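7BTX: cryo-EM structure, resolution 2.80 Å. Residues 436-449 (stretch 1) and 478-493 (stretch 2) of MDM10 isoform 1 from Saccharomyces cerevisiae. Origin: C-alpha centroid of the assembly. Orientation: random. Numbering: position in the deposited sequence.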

# COMPACT_ATOMS: atom_id res chain seq x y z
N ARG D 436 -31.83 -7.99 -13.19
CA ARG D 436 -31.47 -8.07 -14.60
C ARG D 436 -29.98 -8.33 -14.77
O ARG D 436 -29.57 -9.36 -15.31
CB ARG D 436 -31.87 -6.77 -15.30
CG ARG D 436 -32.23 -6.94 -16.77
CD ARG D 436 -32.98 -5.73 -17.29
NE ARG D 436 -34.32 -5.62 -16.74
CZ ARG D 436 -34.69 -4.74 -15.81
NH1 ARG D 436 -33.81 -3.88 -15.32
NH2 ARG D 436 -35.94 -4.72 -15.37
N GLY D 437 -29.14 -7.41 -14.30
CA GLY D 437 -27.71 -7.60 -14.44
C GLY D 437 -26.96 -7.44 -13.14
O GLY D 437 -25.77 -7.72 -13.06
N PHE D 438 -27.66 -6.99 -12.11
CA PHE D 438 -27.05 -6.70 -10.83
C PHE D 438 -27.10 -7.91 -9.91
O PHE D 438 -27.87 -8.85 -10.13
CB PHE D 438 -27.74 -5.51 -10.17
CG PHE D 438 -27.63 -4.24 -10.95
CD1 PHE D 438 -26.54 -3.40 -10.77
CD2 PHE D 438 -28.60 -3.88 -11.86
CE1 PHE D 438 -26.44 -2.23 -11.49
CE2 PHE D 438 -28.50 -2.72 -12.58
CZ PHE D 438 -27.42 -1.89 -12.40
N LEU D 439 -26.26 -7.88 -8.88
CA LEU D 439 -26.21 -8.97 -7.91
C LEU D 439 -25.63 -8.42 -6.61
O LEU D 439 -24.43 -8.16 -6.55
CB LEU D 439 -25.38 -10.13 -8.44
CG LEU D 439 -25.37 -11.48 -7.72
CD1 LEU D 439 -25.27 -12.58 -8.75
CD2 LEU D 439 -24.22 -11.60 -6.73
N ILE D 440 -26.47 -8.27 -5.59
CA ILE D 440 -26.04 -7.81 -4.28
C ILE D 440 -25.94 -9.02 -3.37
O ILE D 440 -26.79 -9.92 -3.43
CB ILE D 440 -27.02 -6.76 -3.72
CG1 ILE D 440 -27.18 -5.62 -4.71
CG2 ILE D 440 -26.53 -6.17 -2.42
CD1 ILE D 440 -28.31 -4.69 -4.38
N SER D 441 -24.90 -9.07 -2.53
CA SER D 441 -24.64 -10.23 -1.68
C SER D 441 -24.17 -9.75 -0.30
O SER D 441 -22.97 -9.58 -0.08
CB SER D 441 -23.61 -11.15 -2.33
OG SER D 441 -23.26 -12.21 -1.47
N ALA D 442 -25.11 -9.59 0.62
CA ALA D 442 -24.80 -9.21 1.99
C ALA D 442 -24.71 -10.45 2.86
O ALA D 442 -25.51 -11.37 2.72
CB ALA D 442 -25.86 -8.26 2.54
N GLY D 443 -23.74 -10.47 3.76
CA GLY D 443 -23.57 -11.63 4.61
C GLY D 443 -22.73 -11.40 5.85
O GLY D 443 -21.74 -10.67 5.80
N THR D 444 -23.10 -12.02 6.96
CA THR D 444 -22.40 -11.87 8.22
C THR D 444 -22.13 -13.23 8.84
O THR D 444 -22.67 -14.25 8.42
CB THR D 444 -23.18 -11.00 9.21
OG1 THR D 444 -22.39 -10.80 10.39
CG2 THR D 444 -24.48 -11.67 9.59
N GLU D 445 -21.28 -13.22 9.86
CA GLU D 445 -20.97 -14.40 10.65
C GLU D 445 -21.00 -14.01 12.12
O GLU D 445 -20.59 -12.91 12.48
CB GLU D 445 -19.60 -14.98 10.28
CG GLU D 445 -19.29 -16.31 10.92
CD GLU D 445 -17.92 -16.83 10.56
OE1 GLU D 445 -17.13 -16.07 9.98
OE2 GLU D 445 -17.63 -18.00 10.87
N LEU D 446 -21.52 -14.89 12.96
CA LEU D 446 -21.56 -14.64 14.39
C LEU D 446 -20.76 -15.72 15.10
O LEU D 446 -20.54 -16.80 14.56
CB LEU D 446 -23.00 -14.61 14.91
CG LEU D 446 -23.98 -13.78 14.08
CD1 LEU D 446 -25.37 -13.86 14.66
CD2 LEU D 446 -23.54 -12.34 14.01
N VAL D 447 -20.29 -15.42 16.30
CA VAL D 447 -19.60 -16.38 17.15
C VAL D 447 -20.25 -16.32 18.53
O VAL D 447 -20.28 -15.26 19.15
CB VAL D 447 -18.09 -16.10 17.25
CG1 VAL D 447 -17.46 -16.97 18.30
CG2 VAL D 447 -17.42 -16.34 15.91
N PHE D 448 -20.74 -17.46 19.00
CA PHE D 448 -21.71 -17.48 20.09
C PHE D 448 -21.09 -17.69 21.47
O PHE D 448 -21.84 -17.87 22.44
CB PHE D 448 -22.76 -18.55 19.83
CG PHE D 448 -23.96 -18.04 19.10
CD1 PHE D 448 -25.04 -17.52 19.80
CD2 PHE D 448 -24.00 -18.07 17.72
CE1 PHE D 448 -26.15 -17.05 19.12
CE2 PHE D 448 -25.11 -17.59 17.05
CZ PHE D 448 -26.18 -17.08 17.75
N THR D 449 -19.77 -17.67 21.59
CA THR D 449 -19.15 -17.71 22.91
C THR D 449 -17.81 -16.98 22.90
O THR D 449 -17.67 -15.91 23.49
CB THR D 449 -18.95 -19.16 23.41
OG1 THR D 449 -20.21 -19.70 23.83
CG2 THR D 449 -17.98 -19.20 24.59
N ILE D 478 -23.73 -10.52 26.63
CA ILE D 478 -23.67 -10.31 25.18
C ILE D 478 -22.83 -11.41 24.54
O ILE D 478 -21.65 -11.19 24.22
CB ILE D 478 -23.18 -8.90 24.80
CG1 ILE D 478 -23.96 -7.82 25.57
CG2 ILE D 478 -23.40 -8.63 23.32
CD1 ILE D 478 -23.23 -7.19 26.75
N PRO D 479 -23.35 -12.64 24.42
CA PRO D 479 -22.54 -13.76 23.94
C PRO D 479 -22.25 -13.77 22.45
O PRO D 479 -21.41 -14.58 22.02
CB PRO D 479 -23.40 -14.97 24.32
CG PRO D 479 -24.79 -14.46 24.17
CD PRO D 479 -24.76 -13.02 24.60
N VAL D 480 -22.89 -12.92 21.65
CA VAL D 480 -22.75 -12.93 20.20
C VAL D 480 -21.76 -11.85 19.79
O VAL D 480 -21.86 -10.71 20.24
CB VAL D 480 -24.12 -12.71 19.54
CG1 VAL D 480 -24.01 -12.77 18.03
CG2 VAL D 480 -25.13 -13.71 20.05
N PHE D 481 -20.81 -12.21 18.92
CA PHE D 481 -19.88 -11.23 18.36
C PHE D 481 -19.89 -11.35 16.84
O PHE D 481 -19.51 -12.41 16.30
CB PHE D 481 -18.47 -11.41 18.91
CG PHE D 481 -17.69 -10.13 18.97
CD1 PHE D 481 -17.64 -9.39 20.14
CD2 PHE D 481 -17.06 -9.64 17.84
CE1 PHE D 481 -16.94 -8.20 20.19
CE2 PHE D 481 -16.36 -8.45 17.88
CZ PHE D 481 -16.30 -7.73 19.06
N PRO D 482 -20.29 -10.30 16.12
CA PRO D 482 -20.36 -10.39 14.66
C PRO D 482 -19.02 -10.25 13.95
O PRO D 482 -18.66 -9.15 13.52
CB PRO D 482 -21.30 -9.24 14.29
CG PRO D 482 -21.17 -8.28 15.40
CD PRO D 482 -20.93 -9.09 16.63
N ALA D 483 -18.28 -11.34 13.82
CA ALA D 483 -17.06 -11.33 13.03
C ALA D 483 -17.38 -11.32 11.54
O ALA D 483 -18.32 -11.96 11.09
CB ALA D 483 -16.20 -12.55 13.37
N LYS D 484 -16.56 -10.59 10.77
CA LYS D 484 -16.57 -10.46 9.31
C LYS D 484 -17.93 -10.25 8.65
O LYS D 484 -18.43 -11.11 7.92
CB LYS D 484 -15.81 -11.62 8.62
CG LYS D 484 -16.13 -13.09 8.94
CD LYS D 484 -15.22 -14.01 8.15
CE LYS D 484 -15.24 -13.68 6.66
NZ LYS D 484 -14.14 -14.35 5.92
N PHE D 485 -18.55 -9.10 8.89
CA PHE D 485 -19.61 -8.62 8.02
C PHE D 485 -19.05 -8.28 6.64
O PHE D 485 -17.86 -7.99 6.48
CB PHE D 485 -20.29 -7.40 8.65
CG PHE D 485 -21.49 -6.90 7.89
CD1 PHE D 485 -22.68 -7.61 7.90
CD2 PHE D 485 -21.42 -5.72 7.15
CE1 PHE D 485 -23.78 -7.16 7.19
CE2 PHE D 485 -22.52 -5.26 6.45
CZ PHE D 485 -23.70 -5.98 6.47
N GLY D 486 -19.91 -8.32 5.63
CA GLY D 486 -19.50 -7.93 4.29
C GLY D 486 -20.63 -7.80 3.29
O GLY D 486 -21.61 -8.55 3.35
N ILE D 487 -20.53 -6.83 2.39
CA ILE D 487 -21.47 -6.66 1.30
C ILE D 487 -20.70 -6.83 -0.01
O ILE D 487 -19.50 -6.59 -0.08
CB ILE D 487 -22.20 -5.30 1.37
CG1 ILE D 487 -22.69 -5.04 2.79
CG2 ILE D 487 -23.44 -5.26 0.50
CD1 ILE D 487 -23.28 -3.67 3.01
N GLN D 488 -21.40 -7.27 -1.06
CA GLN D 488 -20.77 -7.54 -2.34
C GLN D 488 -21.66 -7.12 -3.49
O GLN D 488 -22.56 -7.86 -3.89
CB GLN D 488 -20.41 -9.01 -2.44
CG GLN D 488 -19.68 -9.40 -3.70
CD GLN D 488 -18.62 -10.43 -3.45
OE1 GLN D 488 -18.35 -10.79 -2.30
NE2 GLN D 488 -18.00 -10.92 -4.51
N PHE D 489 -21.42 -5.93 -4.04
CA PHE D 489 -22.16 -5.48 -5.21
C PHE D 489 -21.48 -5.98 -6.48
O PHE D 489 -20.27 -6.17 -6.52
CB PHE D 489 -22.25 -3.95 -5.23
CG PHE D 489 -22.77 -3.34 -3.96
CD1 PHE D 489 -21.89 -2.94 -2.96
CD2 PHE D 489 -24.12 -3.16 -3.77
CE1 PHE D 489 -22.37 -2.38 -1.79
CE2 PHE D 489 -24.60 -2.59 -2.61
CZ PHE D 489 -23.72 -2.21 -1.62
N GLN D 490 -22.29 -6.18 -7.51
CA GLN D 490 -21.78 -6.83 -8.71
C GLN D 490 -22.69 -6.51 -9.88
O GLN D 490 -23.91 -6.58 -9.76
CB GLN D 490 -21.69 -8.35 -8.50
CG GLN D 490 -21.47 -9.16 -9.75
CD GLN D 490 -20.98 -10.53 -9.43
OE1 GLN D 490 -20.41 -10.77 -8.37
NE2 GLN D 490 -21.20 -11.47 -10.34
N TYR D 491 -22.09 -6.15 -11.01
CA TYR D 491 -22.80 -5.91 -12.26
C TYR D 491 -22.11 -6.69 -13.37
O TYR D 491 -20.90 -6.87 -13.36
CB TYR D 491 -22.84 -4.42 -12.59
CG TYR D 491 -23.54 -4.08 -13.87
CD1 TYR D 491 -24.91 -4.23 -13.98
CD2 TYR D 491 -22.85 -3.60 -14.96
CE1 TYR D 491 -25.56 -3.93 -15.15
CE2 TYR D 491 -23.49 -3.29 -16.13
CZ TYR D 491 -24.85 -3.46 -16.22
OH TYR D 491 -25.50 -3.15 -17.39
N SER D 492 -22.90 -7.19 -14.32
CA SER D 492 -22.35 -7.97 -15.41
C SER D 492 -23.27 -7.89 -16.61
O SER D 492 -24.49 -7.76 -16.47
CB SER D 492 -22.15 -9.44 -15.02
OG SER D 492 -21.07 -9.57 -14.11
N THR D 493 -22.68 -7.99 -17.79
CA THR D 493 -23.44 -7.93 -19.03
C THR D 493 -22.79 -8.82 -20.09
O THR D 493 -21.71 -9.36 -19.88
CB THR D 493 -23.54 -6.49 -19.55
OG1 THR D 493 -24.60 -6.40 -20.51
CG2 THR D 493 -22.25 -6.05 -20.19
OXT THR D 493 -23.34 -9.04 -21.16

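The two stretches run antiparallel, their end-to-end directions 166° apart, and the backbone sets the rules that the side chains follow. All the hydrogen bonds across the stretches use backbone atoms of odd-numbered residues of the first stretch. Gly-443 and Gly-486 form a reciprocal pair, Gly-443 N to Gly-486 O at 2.9 Å and Gly-486 N to Gly-443 O at 3.0 Å. Toward one end, Leu-439 N reaches Gln-490 O at 2.8 Å, and Ser-492 N reaches Gly-437 O at 3.2 Å; the bond from Ser-441 N to Gln-488 O, 3.0 Å, is weak because it is bent. Between these positions CA-H groups face carbonyls, as where Phe-438 CA lies 3.3 Å from Gln-490 O.

Register slips by one between Thr-444, opposite Phe-485, and Glu-445, opposite Ala-483. Lys-484 is the extra residue, with positive phi and psi (45°/67°). Pairing is poorer here: Glu-445 N to Ala-483 O is a weak 3.4 Å bond. Pro-482 CA approaches Glu-445 O at 3.3 Å, one of the CA-H...O contacts that run along the pair; its ring CD, where an amide hydrogen would be, points away from the first stretch.

Most CA-to-CB bonds point sideways, so neighbouring side chains meet flank to flank, and the rotamer helps to set where the longer ones end. On one side, Ile-440 takes m,t: its CG1 and CG2 both lie against the Phe-489 ring, 4.0 Å and 4.1 Å from Phe-489 CD2, and CG2 also lies 4.3 Å from Ile-487 CG2. Phe-489 starts away from the first stretch, but its m rotamer brings the ring back to that contact. Ala-442 adds only a methyl, CB to Ile-487 CG2 at 4.4 Å. Phe-438, also m, brings its ring nearer than its CB direction suggests; Tyr-491 CD1 lies over one face, 3.5 Å from Phe-438 CE1, with the ring planes oblique at 41°. Tyr-491 itself is t.

Thr-444, at t, places its CB at the edge of the Phe-485 ring, 3.7 Å from CD1. Leu-446, m,t, spans two partners, with CB 3.8 Å from Val-480 CG1 and CD2 3.8 Å from Pro-482 CB. The other Val-480 methyl, CG2, comes within 3.6 Å of Phe-448 CE1, although Phe-448 begins by pointing away and its chi1 of -92° sits between wells.

The other side is more mixed, with Leu-439, Ser-441 and Glu-445 from the first stretch and Gln-488 and Gln-490 from the second. Leu-439 and Gln-490, both t at chi1, lie with their CB atoms 4.1 Å apart; Ser-441 and Gln-488, also both t, bring theirs to 3.9 Å. Glu-445 is extended, t,t, and its OE1 rests 3.3 Å from Lys-484 CG, meeting the aliphatic part of the lysine.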